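Local coordinates for beta-ketoacyl-[acyl-carrier-protein] synthase FabY (Pseudomonas aeruginosa, PDB 4CW4) that catalyses the condensation of acetyl-CoA with malonyl-ACP to give the acetoacetyl-ACP primer that initiates fatty acid synthesis, working as a homodimer, at residues Thr283-Tyr291 with Ile535-Ser546; Val310-Leu318 with Gly476-Ala484. All blocks are in the same frame, centred on the assembly; numbering follows the deposited sequence. Where two conformers were deposited one is given.

How the contacts relate
The thiolase fold of this ketosynthase brings probable active-site residues far apart in sequence into one place, and the two contacts illustrate how. From the N terminus, the chain first reaches 283-291, where strand 278-283 ends and the turn bearing Cys286 leads into helix 288-301. Strand 307-314 follows and supplies 310-318. After 157 intervening residues, 476-484 returns to that strand with His477 and the start of helix 482-496, closing contact 2. The chain then runs on to the hairpin at 535-546, which closes contact 1 round the whole of contact 2; the loops nest and do not cross. The contacts meet where Cys286 and His477 come together and where Phe289 packs on Asn312.

Contact 1 (Thr283-Tyr291 with Ile535-Ser546); sequences TGACATFLY and INSKGFGGNNAS
Tyr291 and Asn543 meet almost at right angles where the Cys286 turn, at the start of helix 288-301, rests on the hairpin of strands 532-539 and 543-550. The tight turn between strand 278-283 and that helix carries Cys286, the probable nucleophile; in the thiolase fold of the ketosynthases a turn of this kind is known as the nucleophilic elbow. The ring of Tyr291 has Gly284 CA over one face, toward its rim, and its OH gives a weak hydrogen bond to Asn543 OD1 (2.7 Å), with ring and amide planes 63° apart. The amide's nitrogen is held within its own hairpin: Asn543 ND2 donates to Phe540 O in the carbonyl plane, N-H...O 172°, and it has a further partner in Asp266 of the second subunit. One residue earlier in the helix, Leu290 lowers its branch onto the hairpin. With CG anti to its carbonyl carbon (chi1 -70°), its CD1 sits above both carbonyl oxygens, that of Ile535 and that of Ala545, while its CB meets the methyl of Ala545 at 3.7 Å; Tyr291 CE1 also touches that methyl. Small residues let the turn itself come close. The Ala285 methyl lies 3.3 Å from Phe540 O, and Ala287 CB lies 4.1 Å from Ala545 CB. Beside Cys286 a water accepts weakly from its backbone N and, at 3.0 Å, from Phe540 N.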
loop_
_atom_site.group_PDB
_atom_site.type_symbol
_atom_site.label_atom_id
_atom_site.label_comp_id
_atom_site.label_asym_id
_atom_site.label_seq_id
_atom_site.Cartn_x
_atom_site.Cartn_y
_atom_site.Cartn_z
ATOM N N THR A 283 2.512 0.640 3.490
ATOM C CA THR A 283 2.121 2.020 3.763
ATOM C C THR A 283 1.683 2.261 5.208
ATOM O O THR A 283 1.146 1.382 5.892
ATOM C CB THR A 283 1.022 2.499 2.797
ATOM O OG1 THR A 283 -0.073 1.581 2.804
ATOM C CG2 THR A 283 1.553 2.589 1.404
ATOM N N GLY A 284 1.967 3.482 5.638
ATOM C CA GLY A 284 1.638 3.996 6.948
ATOM C C GLY A 284 1.549 5.509 6.857
ATOM O O GLY A 284 2.155 6.224 7.649
ATOM N N ALA A 285 0.851 5.986 5.835
ATOM C CA ALA A 285 0.719 7.414 5.604
ATOM C C ALA A 285 2.104 8.090 5.573
ATOM O O ALA A 285 3.021 7.593 4.912
ATOM C CB ALA A 285 -0.228 8.040 6.635
ATOM N N CYS A 286 2.261 9.196 6.261
ATOM C CA CYS A 286 3.477 9.933 6.084
ATOM C C CYS A 286 4.677 9.362 6.905
ATOM O O CYS A 286 5.776 9.937 6.870
ATOM C CB CYS A 286 3.158 11.425 6.278
ATOM S SG CYS A 286 2.260 12.164 4.818
ATOM N N ALA A 287 4.484 8.187 7.542
ATOM C CA ALA A 287 5.562 7.390 8.155
ATOM C C ALA A 287 5.972 6.183 7.325
ATOM O O ALA A 287 6.743 5.345 7.762
ATOM C CB ALA A 287 5.164 6.959 9.532
ATOM N N THR A 288 5.469 6.110 6.098
ATOM C CA THR A 288 5.624 4.929 5.256
ATOM C C THR A 288 7.060 4.405 5.108
ATOM O O THR A 288 7.278 3.192 5.202
ATOM C CB THR A 288 4.978 5.200 3.870
ATOM O OG1 THR A 288 3.556 5.114 3.990
ATOM C CG2 THR A 288 5.444 4.228 2.801
ATOM N N PHE A 289 8.045 5.267 4.868
ATOM C CA PHE A 289 9.369 4.709 4.644
ATOM C C PHE A 289 9.853 3.906 5.844
ATOM O O PHE A 289 10.471 2.872 5.670
ATOM C CB PHE A 289 10.392 5.777 4.249
ATOM C CG PHE A 289 11.805 5.292 4.345
ATOM C CD1 PHE A 289 12.350 4.503 3.352
ATOM C CD2 PHE A 289 12.573 5.590 5.450
ATOM C CE1 PHE A 289 13.628 4.051 3.442
ATOM C CE2 PHE A 289 13.868 5.127 5.545
ATOM C CZ PHE A 289 14.395 4.353 4.543
ATOM N N LEU A 290 9.566 4.377 7.053
ATOM C CA LEU A 290 9.966 3.647 8.239
ATOM C C LEU A 290 9.229 2.310 8.343
ATOM O O LEU A 290 9.779 1.360 8.870
ATOM C CB LEU A 290 9.781 4.498 9.505
ATOM C CG LEU A 290 10.742 5.689 9.673
ATOM C CD1 LEU A 290 10.488 6.403 10.997
ATOM C CD2 LEU A 290 12.179 5.222 9.604
ATOM N N TYR A 291 7.990 2.232 7.856
ATOM C CA TYR A 291 7.305 0.952 7.808
ATOM C C TYR A 291 8.009 -0.043 6.870
ATOM O O TYR A 291 8.196 -1.219 7.211
ATOM C CB TYR A 291 5.845 1.141 7.380
ATOM C CG TYR A 291 4.898 1.757 8.400
ATOM C CD1 TYR A 291 5.258 2.819 9.196
ATOM C CD2 TYR A 291 3.614 1.279 8.531
ATOM C CE1 TYR A 291 4.373 3.372 10.112
ATOM C CE2 TYR A 291 2.725 1.829 9.432
ATOM C CZ TYR A 291 3.115 2.874 10.224
ATOM O OH TYR A 291 2.249 3.438 11.136
ATOM N N ILE A 535 15.027 8.943 13.935
ATOM C CA ILE A 535 14.176 9.435 12.854
ATOM C C ILE A 535 12.721 9.339 13.318
ATOM O O ILE A 535 12.260 8.242 13.655
ATOM C CB ILE A 535 14.331 8.575 11.583
ATOM C CG1 ILE A 535 15.799 8.399 11.166
ATOM C CG2 ILE A 535 13.518 9.173 10.448
ATOM C CD1 ILE A 535 16.539 9.634 10.855
ATOM N N ASN A 536 12.013 10.465 13.356
ATOM C CA ASN A 536 10.648 10.478 13.839
ATOM C C ASN A 536 9.642 10.835 12.751
ATOM O O ASN A 536 9.862 11.760 11.959
ATOM C CB ASN A 536 10.491 11.444 15.012
ATOM C CG ASN A 536 9.244 11.137 15.825
ATOM O OD1 ASN A 536 8.920 9.961 16.060
ATOM N ND2 ASN A 536 8.498 12.171 16.197
ATOM N N SER A 537 8.547 10.092 12.702
ATOM C CA SER A 537 7.575 10.269 11.624
ATOM C C SER A 537 6.167 9.881 12.035
ATOM O O SER A 537 5.923 9.064 12.933
ATOM C CB SER A 537 7.987 9.458 10.399
ATOM O OG SER A 537 7.257 9.802 9.240
ATOM N N LYS A 538 5.198 10.462 11.336
ATOM C CA LYS A 538 3.814 10.201 11.659
ATOM C C LYS A 538 3.017 10.600 10.469
ATOM O O LYS A 538 3.499 11.259 9.531
ATOM C CB LYS A 538 3.335 11.036 12.852
ATOM C CG LYS A 538 4.426 11.531 13.787
ATOM C CD LYS A 538 4.053 12.809 14.463
ATOM C CE LYS A 538 2.934 12.645 15.429
ATOM N NZ LYS A 538 3.214 13.390 16.687
ATOM N N GLY A 539 1.767 10.210 10.517
ATOM C CA GLY A 539 0.878 10.560 9.462
ATOM C C GLY A 539 -0.494 10.348 9.989
ATOM O O GLY A 539 -0.713 9.831 11.087
ATOM N N PHE A 540 -1.411 10.802 9.172
ATOM C CA PHE A 540 -2.835 10.460 9.233
ATOM C C PHE A 540 -3.054 9.005 9.527
ATOM O O PHE A 540 -2.217 8.158 9.206
ATOM C CB PHE A 540 -3.550 10.710 7.882
ATOM C CG PHE A 540 -3.464 12.118 7.368
ATOM C CD1 PHE A 540 -2.911 13.142 8.129
ATOM C CD2 PHE A 540 -3.945 12.411 6.100
ATOM C CE1 PHE A 540 -2.844 14.436 7.634
ATOM C CE2 PHE A 540 -3.883 13.702 5.596
ATOM C CZ PHE A 540 -3.335 14.717 6.368
ATOM N N GLY A 541 -4.218 8.723 10.109
ATOM C CA GLY A 541 -4.695 7.375 10.254
ATOM C C GLY A 541 -4.104 6.719 11.472
ATOM O O GLY A 541 -4.164 5.523 11.568
ATOM N N GLY A 542 -3.527 7.484 12.404
ATOM C CA GLY A 542 -2.942 6.864 13.583
ATOM C C GLY A 542 -1.702 6.074 13.222
ATOM O O GLY A 542 -1.518 4.954 13.669
ATOM N N ASN A 543 -0.849 6.682 12.403
ATOM C CA ASN A 543 0.396 6.074 11.984
ATOM C C ASN A 543 1.572 6.824 12.582
ATOM O O ASN A 543 1.692 8.023 12.397
ATOM C CB ASN A 543 0.450 6.031 10.449
ATOM C CG ASN A 543 -0.456 4.945 9.882
ATOM O OD1 ASN A 543 -0.175 3.754 10.034
ATOM N ND2 ASN A 543 -1.557 5.340 9.259
ATOM N N ASN A 544 2.408 6.120 13.336
ATOM C CA ASN A 544 3.578 6.722 13.976
ATOM C C ASN A 544 4.734 5.755 13.879
ATOM O O ASN A 544 4.548 4.548 14.022
ATOM C CB ASN A 544 3.332 7.003 15.466
ATOM C CG ASN A 544 2.072 7.808 15.717
ATOM O OD1 ASN A 544 2.072 9.041 15.639
ATOM N ND2 ASN A 544 0.985 7.116 16.023
ATOM N N ALA A 545 5.938 6.278 13.681
ATOM C CA ALA A 545 7.123 5.430 13.664
ATOM C C ALA A 545 8.338 6.204 14.088
ATOM O O ALA A 545 8.427 7.405 13.834
ATOM C CB ALA A 545 7.350 4.811 12.279
ATOM N N SER A 546 9.270 5.497 14.735
ATOM C CA SER A 546 10.575 6.060 15.043
ATOM C C SER A 546 11.651 5.034 14.740
ATOM O O SER A 546 11.508 3.853 15.076
ATOM C CB SER A 546 10.672 6.486 16.510
ATOM O OG SER A 546 9.631 7.370 16.855
HETATM O O HOH W 1 -0.368 11.362 6.431
#

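Contact 2 (Val310-Leu318 with Gly476-Ala484); sequences VGNSEAPIL and GHSLATASA
A buried carboxylate, Glu314, grips the backbone of a turn: Ala480 N donates to its OE1 at 3.1 Å, with an N-H...O angle of 151°. The donor comes from the anti side of the carboxylate, 23° out of its plane. The side chain gets there by a bend at chi2 (97°), which carries it across Leu479 at about a right angle, CB of the leucine lying 3.6 Å from OE1. Backbone amides of Ile229 and Met230 donate to OE1 and OE2 respectively, so the carboxylate is held by three N-H groups, which would probably favour its charged form. In the thiolase fold of the ketosynthases, this joins strand 307-314 to the loop that carries His477, an active-site residue by prediction, into helix 482-496. Leu479 N donates to His477 ND1, tilted from the ring plane, and Leu479 CD2 lies over one face of that imidazole, near its rim. The side chains of Leu479 and Pro316 run past each other in opposite directions, Leu479 CD1 lying 3.8 Å from Pro316 CB. Two residues back along the strand, Asn312 sets its CB 3.4 Å from Thr481 OG1, a hydroxyl bonded to Ser366 O, and its ND2, bonded to Gly227 O, lies 3.7 Å from the Ala480 methyl.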
loop_
_atom_site.group_PDB
_atom_site.type_symbol
_atom_site.label_atom_id
_atom_site.label_comp_id
_atom_site.label_asym_id
_atom_site.label_seq_id
_atom_site.Cartn_x
_atom_site.Cartn_y
_atom_site.Cartn_z
ATOM N N VAL A 310 15.521 -0.595 0.259
ATOM C CA VAL A 310 14.365 -0.023 0.944
ATOM C C VAL A 310 14.224 1.438 0.564
ATOM O O VAL A 310 15.187 2.191 0.627
ATOM C CB VAL A 310 14.532 -0.058 2.481
ATOM C CG1 VAL A 310 13.238 0.362 3.166
ATOM C CG2 VAL A 310 14.977 -1.430 2.986
ATOM N N GLY A 311 13.031 1.854 0.181
ATOM C CA GLY A 311 12.842 3.252 -0.152
ATOM C C GLY A 311 11.399 3.548 -0.501
ATOM O O GLY A 311 10.488 2.803 -0.116
ATOM N N ASN A 312 11.189 4.628 -1.242
ATOM C CA ASN A 312 9.855 5.047 -1.654
ATOM C C ASN A 312 9.990 6.025 -2.812
ATOM O O ASN A 312 11.069 6.579 -3.067
ATOM C CB ASN A 312 9.117 5.727 -0.494
ATOM C CG ASN A 312 8.493 4.748 0.479
ATOM O OD1 ASN A 312 8.936 4.614 1.622
ATOM N ND2 ASN A 312 7.456 4.064 0.036
ATOM N N SER A 313 8.877 6.254 -3.503
ATOM C CA SER A 313 8.817 7.234 -4.554
ATOM C C SER A 313 7.438 7.867 -4.560
ATOM O O SER A 313 6.438 7.159 -4.660
ATOM C CB SER A 313 9.055 6.600 -5.908
ATOM O OG SER A 313 9.093 7.637 -6.877
ATOM N N GLU A 314 7.394 9.177 -4.428
ATOM C CA GLU A 314 6.145 9.917 -4.427
ATOM C C GLU A 314 6.300 11.169 -5.282
ATOM O O GLU A 314 7.237 11.942 -5.110
ATOM C CB GLU A 314 5.723 10.303 -3.006
ATOM C CG GLU A 314 4.248 10.660 -2.889
ATOM C CD GLU A 314 3.390 9.510 -2.419
ATOM O OE1 GLU A 314 3.703 8.888 -1.386
ATOM O OE2 GLU A 314 2.355 9.253 -3.054
ATOM N N ALA A 315 5.354 11.358 -6.199
ATOM C CA ALA A 315 5.313 12.509 -7.079
ATOM C C ALA A 315 3.884 13.063 -7.043
ATOM O O ALA A 315 3.078 12.822 -7.934
ATOM C CB ALA A 315 5.716 12.113 -8.513
ATOM N N PRO A 316 3.556 13.798 -5.972
ATOM C CA PRO A 316 2.185 14.220 -5.714
ATOM C C PRO A 316 1.896 15.670 -6.086
ATOM O O PRO A 316 0.849 16.167 -5.676
ATOM C CB PRO A 316 2.102 14.069 -4.212
ATOM C CG PRO A 316 3.466 14.561 -3.762
ATOM C CD PRO A 316 4.438 14.119 -4.836
ATOM N N ILE A 317 2.769 16.330 -6.845
ATOM C CA ILE A 317 2.557 17.727 -7.183
ATOM C C ILE A 317 1.588 17.789 -8.374
ATOM O O ILE A 317 1.994 17.919 -9.527
ATOM C CB ILE A 317 3.858 18.489 -7.449
ATOM C CG1 ILE A 317 4.851 18.291 -6.286
ATOM C CG2 ILE A 317 3.543 19.957 -7.638
ATOM C CD1 ILE A 317 6.237 18.840 -6.566
ATOM N N LEU A 318 0.298 17.679 -8.041
ATOM C CA LEU A 318 -0.803 17.566 -8.995
ATOM C C LEU A 318 -1.941 18.369 -8.401
ATOM O O LEU A 318 -2.077 18.403 -7.179
ATOM C CB LEU A 318 -1.237 16.103 -9.158
ATOM C CG LEU A 318 -0.184 15.125 -9.693
ATOM C CD1 LEU A 318 -0.615 13.670 -9.510
ATOM C CD2 LEU A 318 0.092 15.427 -11.151
ATOM N N GLY A 476 10.391 20.151 1.962
ATOM C CA GLY A 476 8.975 19.900 2.117
ATOM C C GLY A 476 8.705 18.466 2.514
ATOM O O GLY A 476 9.610 17.743 2.947
ATOM N N HIS A 477 7.442 18.082 2.389
ATOM C CA HIS A 477 6.917 16.817 2.866
ATOM C C HIS A 477 6.595 15.912 1.685
ATOM O O HIS A 477 5.602 16.114 0.994
ATOM C CB HIS A 477 5.653 17.116 3.661
ATOM C CG HIS A 477 5.153 15.963 4.457
ATOM N ND1 HIS A 477 5.518 14.669 4.180
ATOM C CD2 HIS A 477 4.332 15.905 5.532
ATOM C CE1 HIS A 477 4.954 13.858 5.061
ATOM N NE2 HIS A 477 4.227 14.581 5.892
ATOM N N SER A 478 7.444 14.919 1.451
ATOM C CA SER A 478 7.295 14.019 0.299
ATOM C C SER A 478 6.465 12.772 0.601
ATOM O O SER A 478 6.514 11.785 -0.132
ATOM C CB SER A 478 8.667 13.615 -0.241
ATOM O OG SER A 478 9.392 12.951 0.778
ATOM N N LEU A 479 5.662 12.840 1.654
ATOM C CA LEU A 479 4.605 11.855 1.891
ATOM C C LEU A 479 5.252 10.495 2.188
ATOM O O LEU A 479 5.937 10.378 3.200
ATOM C CB LEU A 479 3.599 11.825 0.736
ATOM C CG LEU A 479 2.911 13.154 0.390
ATOM C CD1 LEU A 479 1.799 12.936 -0.618
ATOM C CD2 LEU A 479 2.375 13.888 1.628
ATOM N N ALA A 480 5.062 9.478 1.338
ATOM C CA ALA A 480 5.697 8.182 1.616
ATOM C C ALA A 480 7.192 8.317 1.867
ATOM O O ALA A 480 7.748 7.647 2.728
ATOM C CB ALA A 480 5.480 7.163 0.491
ATOM N N THR A 481 7.835 9.194 1.113
ATOM C CA THR A 481 9.288 9.257 1.105
ATOM C C THR A 481 9.830 10.150 2.218
ATOM O O THR A 481 11.038 10.276 2.378
ATOM C CB THR A 481 9.751 9.769 -0.274
ATOM O OG1 THR A 481 9.024 9.055 -1.278
ATOM C CG2 THR A 481 11.242 9.574 -0.499
ATOM N N ALA A 482 8.938 10.741 3.004
ATOM C CA ALA A 482 9.361 11.754 3.965
ATOM C C ALA A 482 10.466 11.262 4.910
ATOM O O ALA A 482 11.464 11.936 5.124
ATOM C CB ALA A 482 8.195 12.252 4.763
ATOM N N SER A 483 10.288 10.091 5.502
ATOM C CA SER A 483 11.264 9.614 6.464
ATOM C C SER A 483 12.519 9.061 5.812
ATOM O O SER A 483 13.519 8.909 6.491
ATOM C CB SER A 483 10.644 8.651 7.483
ATOM O OG SER A 483 9.943 7.579 6.868
ATOM N N ALA A 484 12.495 8.814 4.511
ATOM C CA ALA A 484 13.723 8.537 3.772
ATOM C C ALA A 484 14.531 9.838 3.571
ATOM O O ALA A 484 15.738 9.838 3.704
ATOM C CB ALA A 484 13.432 7.877 2.422
#